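PDB 2R8R: sensor protein from Pseudomonas syringae pv. tomato, which probably acts as an ATP-dependent histidine kinase of a two-component system, this fragment being the N-terminal KdpD sensor domain of a longer membrane protein. Local coordinates for residues H28-V42 with A52-R64. Residues are numbered along the deposited sequence; the frame is centred on the assembly and turned at random.
Sequences HAQLRQGVRVMAGVV and ALLNGLPQQPLLR
L57 pushes into the groove between helix 19-32 and strand 37-39, and H28 lies across it like a lid. CD2 of L57 sits almost squarely over the imidazole, 3.9 Å from the ring centroid, a CH-pi contact, while the same methyl meets L31 CD2 at 4.0 Å and V37 CG1 from other sides. P58's ring lies against V37 O and L31 CD1. The ring edge of H28 is used as well: H28 NE2 donates to L53 O at 2.8 Å with an N-H...O angle of 163°, and L53 CD2 packs beside H28 CD2. L53 O also accepts G56 N from the other face of its carbonyl plane, so two donors grip it just before the type I turn L54-L57. G56, lacking a side chain, lets the ring come this close. Strand 37-39 is an outermost strand of the parallel sheet of this P-loop NTPase-type domain, and the chain after the turn runs along its edge, making a single bridge at A39 and Q59. A39 N donates to P58 O and Q60 N to A39 O, each at 2.9 Å. On one side of that bridge the A39 methyl nests against L54 CD1, which also reaches V42 tip to tip. On the other, M38, a selenomethionine, its CG anti to the backbone N (chi1 -176°) and its chain bent beyond, lays SE 3.9 Å from P58 CB and carries CE to Q60, beside helix 77-83. Farther along, L62 CD2 fills the corner where the chain turns at G40, against V41 CB, and a water bridges G40 O and Q60 O.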
ATOM      1  N   HIS A  28       6.593   4.320  13.998  1.00 16.70           N
ATOM      2  CA  HIS A  28       6.698   4.895  15.338  1.00 16.46           C
ATOM      3  C   HIS A  28       7.816   4.263  16.145  1.00 16.44           C
ATOM      4  O   HIS A  28       8.533   4.966  16.871  1.00 17.61           O
ATOM      5  CB  HIS A  28       5.347   4.793  16.075  1.00 16.81           C
ATOM      6  CG  HIS A  28       4.432   5.945  15.793  1.00 16.79           C
ATOM      7  ND1 HIS A  28       4.607   7.188  16.365  1.00 16.28           N
ATOM      8  CD2 HIS A  28       3.372   6.066  14.957  1.00 18.69           C
ATOM      9  CE1 HIS A  28       3.689   8.020  15.909  1.00 16.98           C
ATOM     10  NE2 HIS A  28       2.915   7.365  15.060  1.00 17.04           N
ATOM     11  N   ALA A  29       7.998   2.951  16.027  1.00 16.03           N
ATOM     12  CA  ALA A  29       9.136   2.316  16.686  1.00 16.18           C
ATOM     13  C   ALA A  29      10.408   2.943  16.163  1.00 16.18           C
ATOM     14  O   ALA A  29      11.253   3.336  16.940  1.00 17.19           O
ATOM     15  CB  ALA A  29       9.152   0.768  16.529  1.00 15.28           C
ATOM     16  N   GLN A  30      10.539   3.085  14.856  1.00 17.26           N
ATOM     17  CA  GLN A  30      11.705   3.757  14.286  1.00 17.77           C
ATOM     18  C   GLN A  30      11.860   5.209  14.760  1.00 17.97           C
ATOM     19  O   GLN A  30      12.971   5.649  15.063  1.00 18.15           O
ATOM     20  CB  GLN A  30      11.641   3.721  12.761  1.00 18.44           C
ATOM     21  CG  GLN A  30      11.697   2.328  12.129  1.00 18.86           C
ATOM     22  CD  GLN A  30      12.920   1.494  12.535  1.00 19.44           C
ATOM     23  OE1 GLN A  30      12.768   0.452  13.157  1.00 17.04           O
ATOM     24  NE2 GLN A  30      14.112   1.938  12.167  1.00 17.92           N
ATOM     25  N   LEU A  31      10.754   5.955  14.836  1.00 18.67           N
ATOM     26  CA  LEU A  31      10.798   7.361  15.277  1.00 18.29           C
ATOM     27  C   LEU A  31      11.372   7.428  16.699  1.00 19.32           C
ATOM     28  O   LEU A  31      12.251   8.230  16.995  1.00 18.82           O
ATOM     29  CB  LEU A  31       9.419   8.013  15.197  1.00 17.84           C
ATOM     30  CG  LEU A  31       9.321   9.538  15.433  1.00 19.13           C
ATOM     31  CD1 LEU A  31       9.972  10.366  14.272  1.00 18.65           C
ATOM     32  CD2 LEU A  31       7.904   9.988  15.664  1.00 17.04           C
ATOM     33  N   ARG A  32      10.890   6.537  17.563  1.00 20.54           N
ATOM     34  CA  ARG A  32      11.345   6.456  18.934  1.00 20.64           C
ATOM     35  C   ARG A  32      12.829   6.160  19.066  1.00 20.99           C
ATOM     36  O   ARG A  32      13.460   6.608  20.008  1.00 20.87           O
ATOM     37  CB  ARG A  32      10.572   5.376  19.683  1.00 20.79           C
ATOM     38  CG  ARG A  32       9.191   5.804  20.063  1.00 20.76           C
ATOM     39  CD  ARG A  32       8.592   4.821  21.030  1.00 22.37           C
ATOM     40  NE  ARG A  32       8.434   3.447  20.508  1.00 22.84           N
ATOM     41  CZ  ARG A  32       7.338   2.962  19.903  1.00 21.03           C
ATOM     42  NH1 ARG A  32       6.256   3.710  19.682  1.00 17.82           N
ATOM     43  NH2 ARG A  32       7.335   1.693  19.511  1.00 22.08           N
ATOM     44  N   GLN A  33      13.377   5.381  18.156  1.00 21.26           N
ATOM     45  CA  GLN A  33      14.793   5.092  18.171  1.00 22.15           C
ATOM     46  C   GLN A  33      15.643   6.189  17.473  1.00 22.15           C
ATOM     47  O   GLN A  33      16.828   5.975  17.200  1.00 23.14           O
ATOM     48  CB  GLN A  33      15.015   3.740  17.498  1.00 22.36           C
ATOM     49  CG  GLN A  33      14.303   2.566  18.188  1.00 24.37           C
ATOM     50  CD  GLN A  33      14.197   1.358  17.263  1.00 25.15           C
ATOM     51  OE1 GLN A  33      15.056   1.172  16.407  1.00 31.58           O
ATOM     52  NE2 GLN A  33      13.135   0.554  17.409  1.00 26.07           N
ATOM     53  N   GLY A  34      15.036   7.336  17.157  1.00 21.76           N
ATOM     54  CA  GLY A  34      15.739   8.481  16.585  1.00 21.22           C
ATOM     55  C   GLY A  34      15.807   8.571  15.070  1.00 21.26           C
ATOM     56  O   GLY A  34      16.480   9.453  14.557  1.00 21.50           O
ATOM     57  N   VAL A  35      15.133   7.667  14.348  1.00 21.10           N
ATOM     58  CA  VAL A  35      15.160   7.659  12.864  1.00 20.27           C
ATOM     59  C   VAL A  35      14.370   8.852  12.326  1.00 19.98           C
ATOM     60  O   VAL A  35      13.287   9.152  12.805  1.00 20.35           O
ATOM     61  CB  VAL A  35      14.588   6.319  12.285  1.00 20.17           C
ATOM     62  CG1 VAL A  35      14.574   6.304  10.745  1.00 18.92           C
ATOM     63  CG2 VAL A  35      15.398   5.128  12.812  1.00 18.07           C
ATOM     64  N   ARG A  36      14.937   9.547  11.353  1.00 19.44           N
ATOM     65  CA  ARG A  36      14.254  10.611  10.672  1.00 19.55           C
ATOM     66  C   ARG A  36      13.236  10.005   9.695  1.00 18.36           C
ATOM     67  O   ARG A  36      13.548   9.672   8.556  1.00 17.70           O
ATOM     68  CB  ARG A  36      15.263  11.536   9.953  1.00 19.97           C
ATOM     69  CG  ARG A  36      16.171  12.366  10.910  1.00 21.50           C
ATOM     70  CD  ARG A  36      17.260  13.145  10.130  1.00 23.48           C
ATOM     71  NE  ARG A  36      18.233  12.231   9.513  1.00 27.51           N
ATOM     72  CZ  ARG A  36      18.344  11.954   8.210  1.00 27.10           C
ATOM     73  NH1 ARG A  36      17.583  12.549   7.313  1.00 24.51           N
ATOM     74  NH2 ARG A  36      19.262  11.078   7.805  1.00 30.42           N
ATOM     75  N   VAL A  37      12.018   9.878  10.187  1.00 18.05           N
ATOM     76  CA  VAL A  37      10.905   9.292   9.458  1.00 18.05           C
ATOM     77  C   VAL A  37      10.053  10.371   8.797  1.00 18.13           C
ATOM     78  O   VAL A  37       9.814  11.409   9.386  1.00 18.53           O
ATOM     79  CB  VAL A  37      10.008   8.450  10.410  1.00 18.06           C
ATOM     80  CG1 VAL A  37       8.830   7.792   9.634  1.00 17.61           C
ATOM     81  CG2 VAL A  37      10.849   7.410  11.139  1.00 14.87           C
HETATM   82  N   MSE A  38       9.625  10.114   7.569  1.00 17.88           N
HETATM   83  CA  MSE A  38       8.739  10.990   6.841  1.00 18.42           C
HETATM   84  C   MSE A  38       7.629  10.166   6.148  1.00 17.59           C
HETATM   85  O   MSE A  38       7.882   9.137   5.519  1.00 17.01           O
HETATM   86  CB  MSE A  38       9.511  11.757   5.798  1.00 19.31           C
HETATM   87  CG  MSE A  38       8.683  12.777   5.054  1.00 25.21           C
HETATM   88 SE   MSE A  38       8.292  14.363   6.136  0.80 35.31          SE
HETATM   89  CE  MSE A  38      10.052  15.141   5.841  1.00 32.94           C
ATOM     90  N   ALA A  39       6.398  10.610   6.317  1.00 16.70           N
ATOM     91  CA  ALA A  39       5.272  10.072   5.586  1.00 16.49           C
ATOM     92  C   ALA A  39       5.254  10.745   4.220  1.00 16.31           C
ATOM     93  O   ALA A  39       5.157  11.970   4.126  1.00 16.10           O
ATOM     94  CB  ALA A  39       3.963  10.317   6.362  1.00 15.73           C
ATOM     95  N   GLY A  40       5.389   9.932   3.169  1.00 16.50           N
ATOM     96  CA  GLY A  40       5.332  10.414   1.781  1.00 16.20           C
ATOM     97  C   GLY A  40       3.920  10.379   1.243  1.00 16.67           C
ATOM     98  O   GLY A  40       3.383  11.388   0.775  1.00 17.09           O
ATOM     99  N   VAL A  41       3.308   9.205   1.322  1.00 16.98           N
ATOM    100  CA  VAL A  41       1.881   9.062   1.079  1.00 17.23           C
ATOM    101  C   VAL A  41       1.315   7.985   1.986  1.00 17.69           C
ATOM    102  O   VAL A  41       1.796   6.869   1.998  1.00 17.74           O
ATOM    103  CB  VAL A  41       1.534   8.807  -0.439  1.00 17.75           C
ATOM    104  CG1 VAL A  41       2.414   7.740  -1.066  1.00 14.17           C
ATOM    105  CG2 VAL A  41       0.000   8.567  -0.617  1.00 15.03           C
ATOM    106  N   VAL A  42       0.287   8.335   2.747  1.00 18.40           N
ATOM    107  CA  VAL A  42      -0.348   7.405   3.676  1.00 19.27           C
ATOM    108  C   VAL A  42      -1.852   7.575   3.593  1.00 20.33           C
ATOM    109  O   VAL A  42      -2.365   8.660   3.748  1.00 19.75           O
ATOM    110  CB  VAL A  42       0.147   7.594   5.139  1.00 19.44           C
ATOM    111  CG1 VAL A  42      -0.603   6.641   6.106  1.00 18.82           C
ATOM    112  CG2 VAL A  42       1.663   7.368   5.223  1.00 16.50           C
ATOM    113  N   ALA A  52      -4.684   9.019  13.991  1.00 24.42           N
ATOM    114  CA  ALA A  52      -3.905   9.428  15.196  1.00 24.22           C
ATOM    115  C   ALA A  52      -2.431   8.973  15.152  1.00 23.69           C
ATOM    116  O   ALA A  52      -1.556   9.671  15.655  1.00 23.56           O
ATOM    117  CB  ALA A  52      -4.581   8.968  16.491  1.00 22.78           C
ATOM    118  N   LEU A  53      -2.140   7.811  14.568  1.00 23.49           N
ATOM    119  CA  LEU A  53      -0.736   7.434  14.362  1.00 23.65           C
ATOM    120  C   LEU A  53      -0.040   8.353  13.335  1.00 23.37           C
ATOM    121  O   LEU A  53       1.087   8.796  13.531  1.00 24.02           O
ATOM    122  CB  LEU A  53      -0.614   5.964  13.948  1.00 23.70           C
ATOM    123  CG  LEU A  53      -0.870   4.953  15.072  1.00 23.65           C
ATOM    124  CD1 LEU A  53      -0.651   3.520  14.542  1.00 21.53           C
ATOM    125  CD2 LEU A  53       0.014   5.269  16.289  1.00 19.78           C
ATOM    126  N   LEU A  54      -0.727   8.654  12.250  1.00 23.05           N
ATOM    127  CA  LEU A  54      -0.160   9.503  11.236  1.00 22.90           C
ATOM    128  C   LEU A  54       0.162  10.912  11.757  1.00 23.38           C
ATOM    129  O   LEU A  54       1.169  11.502  11.375  1.00 23.33           O
ATOM    130  CB  LEU A  54      -1.074   9.561  10.021  1.00 22.43           C
ATOM    131  CG  LEU A  54      -0.611  10.377   8.825  1.00 22.30           C
ATOM    132  CD1 LEU A  54       0.766   9.887   8.339  1.00 19.62           C
ATOM    133  CD2 LEU A  54      -1.697  10.324   7.729  1.00 20.98           C
ATOM    134  N   ASN A  55      -0.682  11.442  12.616  1.00 24.09           N
ATOM    135  CA  ASN A  55      -0.488  12.790  13.133  1.00 24.73           C
ATOM    136  C   ASN A  55       0.672  12.912  14.111  1.00 23.88           C
ATOM    137  O   ASN A  55       1.093  14.019  14.402  1.00 24.20           O
ATOM    138  CB  ASN A  55      -1.796  13.343  13.747  1.00 25.50           C
ATOM    139  CG  ASN A  55      -2.823  13.769  12.658  1.00 29.86           C
ATOM    140  OD1 ASN A  55      -4.042  13.775  12.926  1.00 35.59           O
ATOM    141  ND2 ASN A  55      -2.333  14.126  11.426  1.00 28.75           N
ATOM    142  N   GLY A  56       1.209  11.794  14.586  1.00 22.98           N
ATOM    143  CA  GLY A  56       2.464  11.802  15.330  1.00 22.39           C
ATOM    144  C   GLY A  56       3.757  11.682  14.517  1.00 22.28           C
ATOM    145  O   GLY A  56       4.844  11.604  15.094  1.00 21.82           O
ATOM    146  N   LEU A  57       3.645  11.630  13.189  1.00 21.65           N
ATOM    147  CA  LEU A  57       4.775  11.437  12.314  1.00 21.45           C
ATOM    148  C   LEU A  57       4.941  12.663  11.423  1.00 21.99           C
ATOM    149  O   LEU A  57       3.942  13.273  11.022  1.00 22.71           O
ATOM    150  CB  LEU A  57       4.559  10.200  11.424  1.00 22.01           C
ATOM    151  CG  LEU A  57       4.508   8.831  12.102  1.00 20.02           C
ATOM    152  CD1 LEU A  57       3.928   7.770  11.154  1.00 18.05           C
ATOM    153  CD2 LEU A  57       5.874   8.430  12.621  1.00 16.86           C
ATOM    154  N   PRO A  58       6.197  13.042  11.108  1.00 21.89           N
ATOM    155  CA  PRO A  58       6.371  14.085  10.121  1.00 21.76           C
ATOM    156  C   PRO A  58       5.722  13.677   8.793  1.00 22.48           C
ATOM    157  O   PRO A  58       5.735  12.483   8.419  1.00 21.50           O
ATOM    158  CB  PRO A  58       7.892  14.175   9.982  1.00 21.88           C
ATOM    159  CG  PRO A  58       8.405  13.641  11.294  1.00 21.97           C
ATOM    160  CD  PRO A  58       7.495  12.538  11.601  1.00 21.56           C
ATOM    161  N   GLN A  59       5.178  14.672   8.087  1.00 22.90           N
ATOM    162  CA  GLN A  59       4.416  14.429   6.867  1.00 23.28           C
ATOM    163  C   GLN A  59       4.847  15.358   5.756  1.00 23.20           C
ATOM    164  O   GLN A  59       5.029  16.561   5.987  1.00 23.10           O
ATOM    165  CB  GLN A  59       2.948  14.616   7.159  1.00 23.45           C
ATOM    166  CG  GLN A  59       2.372  13.534   8.078  1.00 23.89           C
ATOM    167  CD  GLN A  59       1.035  13.944   8.614  1.00 26.21           C
ATOM    168  OE1 GLN A  59       0.197  14.410   7.871  1.00 26.90           O
ATOM    169  NE2 GLN A  59       0.825  13.772   9.897  1.00 28.94           N
ATOM    170  N   GLN A  60       5.022  14.797   4.550  1.00 23.00           N
ATOM    171  CA  GLN A  60       5.394  15.596   3.385  1.00 22.33           C
ATOM    172  C   GLN A  60       4.147  15.976   2.598  1.00 22.29           C
ATOM    173  O   GLN A  60       3.493  15.111   2.070  1.00 21.69           O
ATOM    174  CB  GLN A  60       6.349  14.803   2.520  1.00 22.31           C
ATOM    175  CG  GLN A  60       6.891  15.537   1.306  1.00 22.15           C
ATOM    176  CD  GLN A  60       7.888  16.618   1.667  1.00 25.34           C
ATOM    177  OE1 GLN A  60       8.908  16.354   2.322  1.00 25.02           O
ATOM    178  NE2 GLN A  60       7.593  17.872   1.239  1.00 27.52           N
ATOM    179  N   PRO A  61       3.796  17.273   2.517  1.00 22.48           N
ATOM    180  CA  PRO A  61       2.588  17.581   1.743  1.00 23.30           C
ATOM    181  C   PRO A  61       2.511  16.898   0.355  1.00 24.14           C
ATOM    182  O   PRO A  61       3.481  16.834  -0.385  1.00 24.27           O
ATOM    183  CB  PRO A  61       2.624  19.106   1.625  1.00 22.62           C
ATOM    184  CG  PRO A  61       3.265  19.528   2.880  1.00 22.78           C
ATOM    185  CD  PRO A  61       4.368  18.479   3.118  1.00 22.88           C
ATOM    186  N   LEU A  62       1.348  16.381   0.023  1.00 25.55           N
ATOM    187  CA  LEU A  62       1.118  15.815  -1.298  1.00 26.29           C
ATOM    188  C   LEU A  62       1.052  16.895  -2.385  1.00 27.64           C
ATOM    189  O   LEU A  62       0.770  18.075  -2.124  1.00 26.97           O
ATOM    190  CB  LEU A  62      -0.187  15.001  -1.303  1.00 25.55           C
ATOM    191  CG  LEU A  62      -0.260  13.836  -0.311  1.00 25.57           C
ATOM    192  CD1 LEU A  62      -1.737  13.380  -0.164  1.00 24.37           C
ATOM    193  CD2 LEU A  62       0.678  12.637  -0.670  1.00 20.41           C
ATOM    194  N   LEU A  63       1.290  16.464  -3.619  1.00 29.56           N
ATOM    195  CA  LEU A  63       0.992  17.296  -4.788  1.00 30.82           C
ATOM    196  C   LEU A  63      -0.440  17.059  -5.248  1.00 32.13           C
ATOM    197  O   LEU A  63      -0.821  15.937  -5.540  1.00 32.15           O
ATOM    198  CB  LEU A  63       1.945  16.965  -5.945  1.00 31.10           C
ATOM    199  CG  LEU A  63       3.462  17.109  -5.751  1.00 30.36           C
ATOM    200  CD1 LEU A  63       4.200  16.420  -6.890  1.00 29.04           C
ATOM    201  CD2 LEU A  63       3.850  18.577  -5.638  1.00 29.17           C
ATOM    202  N   ARG A  64      -1.217  18.130  -5.334  1.00 33.98           N
ATOM    203  CA  ARG A  64      -2.541  18.089  -5.945  1.00 35.34           C
ATOM    204  C   ARG A  64      -2.541  18.530  -7.404  1.00 34.77           C
ATOM    205  O   ARG A  64      -2.021  19.587  -7.719  1.00 35.50           O
ATOM    206  CB  ARG A  64      -3.509  18.952  -5.130  1.00 35.62           C
ATOM    207  CG  ARG A  64      -4.071  18.153  -3.957  1.00 37.89           C
ATOM    208  CD  ARG A  64      -4.489  18.987  -2.755  1.00 38.54           C
ATOM    209  NE  ARG A  64      -4.578  18.095  -1.597  1.00 41.95           N
ATOM    210  CZ  ARG A  64      -3.563  17.761  -0.799  1.00 42.28           C
ATOM    211  NH1 ARG A  64      -2.339  18.265  -0.996  1.00 44.42           N
ATOM    212  NH2 ARG A  64      -3.780  16.925   0.211  1.00 40.96           N
TER
HETATM  213  O   HOH W   1       4.519  13.712  -0.245  1.00 21.95           O